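Local coordinates for BH0493 protein (Bacillus halodurans C-125, PDB 2QEE), which binds zinc and is a putative amidohydrolase-superfamily enzyme, probably a uronate isomerase, at residues 72-77 with 116-121. Residues are numbered along the deposited sequence; the frame is centred on the assembly and turned at random.
Sequences SKREQA and VYREYF
Arg118 runs extended from CG to NE, carrying its guanidinium from helix 114-122 across to helix 73-86, where Arg74 turns back over it through a bend at chi3, -108°. The two guanidinium groups stack offset, planes 18° and centres 4.2 Å apart. CG of Arg74 sits over the middle of the Arg118 group, 3.6 Å from its CZ, while CD of Arg118 lies against one face of the Arg74 guanidinium, toward its rim, 3.5 Å from CZ of Arg74. Each planar cation therefore rests partly on the other's methylenes, a packing that arginine suits because its guanidinium is flat and poorly hydrated on its faces. NH1 of Arg74 comes within 3.3 Å of NE of Arg118, two donors that do not bond; the carboxylate of Asp45 in helix 44-48 forms a salt bridge with both, one oxygen to each, which probably lets the cations stack. This is a like-charged arginine stack joining two helices of an all-helical region away from the zinc site. Arg118 is buried, its NH1 shared between Asp78 and Gln115. Ala77 CB meets the Arg118 guanidinium edge in plane, 3.6 Å from its NH2, and its small methyl lets the arginine end lie close to the helix. At the N-terminus of helix 73-86, Ser72 and Glu75 form a capping box: Ser72 OG accepts from Glu75 N, and Glu75 OE1 from Ser72 N, both at 3.1 Å.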
loop_
_atom_site.group_PDB
_atom_site.type_symbol
_atom_site.label_atom_id
_atom_site.label_comp_id
_atom_site.label_asym_id
_atom_site.label_seq_id
_atom_site.Cartn_x
_atom_site.Cartn_y
_atom_site.Cartn_z
ATOM N N SER C 72 -36.103 -10.837 -14.770
ATOM C CA SER C 72 -35.764 -12.260 -14.644
ATOM C C SER C 72 -34.247 -12.408 -14.667
ATOM O O SER C 72 -33.570 -11.514 -15.140
ATOM C CB SER C 72 -36.314 -13.070 -15.822
ATOM O OG SER C 72 -35.752 -12.655 -17.066
ATOM N N LYS C 73 -33.738 -13.533 -14.186
ATOM C CA LYS C 73 -32.284 -13.791 -14.323
ATOM C C LYS C 73 -31.786 -13.595 -15.775
ATOM O O LYS C 73 -30.764 -12.915 -16.012
ATOM C CB LYS C 73 -31.873 -15.139 -13.722
ATOM C CG LYS C 73 -30.336 -15.190 -13.444
ATOM C CD LYS C 73 -29.943 -16.138 -12.352
ATOM C CE LYS C 73 -30.254 -15.557 -10.977
ATOM N NZ LYS C 73 -29.053 -14.814 -10.429
ATOM N N ARG C 74 -32.508 -14.120 -16.768
ATOM C CA ARG C 74 -32.070 -13.939 -18.151
ATOM C C ARG C 74 -31.985 -12.473 -18.537
ATOM O O ARG C 74 -31.027 -12.054 -19.178
ATOM C CB ARG C 74 -32.953 -14.693 -19.156
ATOM C CG ARG C 74 -32.367 -14.762 -20.609
ATOM C CD ARG C 74 -33.325 -15.476 -21.632
ATOM N NE ARG C 74 -32.971 -16.822 -22.140
ATOM C CZ ARG C 74 -32.173 -17.744 -21.576
ATOM N NH1 ARG C 74 -31.543 -17.543 -20.418
ATOM N NH2 ARG C 74 -32.006 -18.907 -22.200
ATOM N N GLU C 75 -32.996 -11.690 -18.159
ATOM C CA GLU C 75 -33.024 -10.259 -18.492
ATOM C C GLU C 75 -31.885 -9.493 -17.810
ATOM O O GLU C 75 -31.280 -8.625 -18.451
ATOM C CB GLU C 75 -34.361 -9.605 -18.100
ATOM C CG GLU C 75 -35.495 -10.048 -19.021
ATOM C CD GLU C 75 -36.882 -9.822 -18.453
ATOM O OE1 GLU C 75 -37.035 -9.373 -17.304
ATOM O OE2 GLU C 75 -37.839 -10.116 -19.194
ATOM N N GLN C 76 -31.621 -9.821 -16.547
ATOM C CA GLN C 76 -30.491 -9.203 -15.789
ATOM C C GLN C 76 -29.195 -9.525 -16.534
ATOM O O GLN C 76 -28.392 -8.630 -16.798
ATOM C CB GLN C 76 -30.450 -9.767 -14.382
ATOM C CG GLN C 76 -31.575 -9.241 -13.461
ATOM C CD GLN C 76 -31.610 -9.974 -12.142
ATOM O OE1 GLN C 76 -30.963 -11.000 -11.973
ATOM N NE2 GLN C 76 -32.413 -9.485 -11.208
ATOM N N ALA C 77 -29.022 -10.796 -16.896
ATOM C CA ALA C 77 -27.807 -11.219 -17.599
ATOM C C ALA C 77 -27.643 -10.520 -18.946
ATOM O O ALA C 77 -26.554 -10.095 -19.313
ATOM C CB ALA C 77 -27.783 -12.738 -17.735
ATOM N N VAL C 116 -25.929 -18.691 -28.025
ATOM C CA VAL C 116 -25.159 -19.941 -28.205
ATOM C C VAL C 116 -24.510 -20.435 -26.904
ATOM O O VAL C 116 -24.525 -21.633 -26.616
ATOM C CB VAL C 116 -24.199 -19.838 -29.396
ATOM C CG1 VAL C 116 -23.164 -20.969 -29.413
ATOM C CG2 VAL C 116 -25.026 -19.821 -30.720
ATOM N N TYR C 117 -24.033 -19.500 -26.055
ATOM C CA TYR C 117 -23.445 -19.911 -24.780
ATOM C C TYR C 117 -24.474 -20.599 -23.881
ATOM O O TYR C 117 -24.203 -21.640 -23.260
ATOM C CB TYR C 117 -22.741 -18.717 -24.043
ATOM C CG TYR C 117 -21.774 -17.864 -24.875
ATOM C CD1 TYR C 117 -21.039 -18.407 -25.951
ATOM C CD2 TYR C 117 -21.572 -16.488 -24.551
ATOM C CE1 TYR C 117 -20.157 -17.601 -26.702
ATOM C CE2 TYR C 117 -20.725 -15.695 -25.276
ATOM C CZ TYR C 117 -20.003 -16.258 -26.352
ATOM O OH TYR C 117 -19.176 -15.484 -27.121
ATOM N N ARG C 118 -25.673 -20.043 -23.844
ATOM C CA ARG C 118 -26.716 -20.570 -23.007
ATOM C C ARG C 118 -27.067 -21.985 -23.440
ATOM O O ARG C 118 -27.316 -22.839 -22.583
ATOM C CB ARG C 118 -27.944 -19.667 -23.053
ATOM C CG ARG C 118 -27.784 -18.373 -22.255
ATOM C CD ARG C 118 -28.853 -17.326 -22.592
ATOM N NE ARG C 118 -28.757 -16.218 -21.619
ATOM C CZ ARG C 118 -29.052 -14.943 -21.876
ATOM N NH1 ARG C 118 -29.524 -14.574 -23.065
ATOM N NH2 ARG C 118 -28.904 -14.038 -20.906
ATOM N N GLU C 119 -27.038 -22.232 -24.747
ATOM C CA GLU C 119 -27.356 -23.593 -25.270
ATOM C C GLU C 119 -26.458 -24.687 -24.691
ATOM O O GLU C 119 -26.903 -25.804 -24.462
ATOM C CB GLU C 119 -27.318 -23.641 -26.800
ATOM C CG GLU C 119 -28.369 -22.774 -27.519
ATOM C CD GLU C 119 -28.143 -22.660 -29.045
ATOM O OE1 GLU C 119 -28.873 -21.869 -29.685
ATOM O OE2 GLU C 119 -27.253 -23.343 -29.600
ATOM N N TYR C 120 -25.191 -24.354 -24.434
ATOM C CA TYR C 120 -24.248 -25.286 -23.877
ATOM C C TYR C 120 -24.743 -25.837 -22.557
ATOM O O TYR C 120 -24.656 -27.039 -22.284
ATOM C CB TYR C 120 -22.867 -24.595 -23.711
ATOM C CG TYR C 120 -21.834 -25.426 -22.954
ATOM C CD1 TYR C 120 -20.913 -26.233 -23.620
ATOM C CD2 TYR C 120 -21.785 -25.398 -21.563
ATOM C CE1 TYR C 120 -19.966 -27.013 -22.883
ATOM C CE2 TYR C 120 -20.876 -26.151 -20.842
ATOM C CZ TYR C 120 -19.955 -26.934 -21.515
ATOM O OH TYR C 120 -19.090 -27.661 -20.734
ATOM N N PHE C 121 -25.252 -24.957 -21.710
ATOM C CA PHE C 121 -25.582 -25.341 -20.326
ATOM C C PHE C 121 -26.950 -26.039 -20.232
ATOM O O PHE C 121 -27.162 -26.853 -19.327
ATOM C CB PHE C 121 -25.580 -24.105 -19.400
ATOM C CG PHE C 121 -24.271 -23.342 -19.409
ATOM C CD1 PHE C 121 -23.267 -23.633 -18.478
ATOM C CD2 PHE C 121 -24.047 -22.337 -20.344
ATOM C CE1 PHE C 121 -22.052 -22.927 -18.493
ATOM C CE2 PHE C 121 -22.831 -21.625 -20.368
ATOM C CZ PHE C 121 -21.846 -21.898 -19.448
#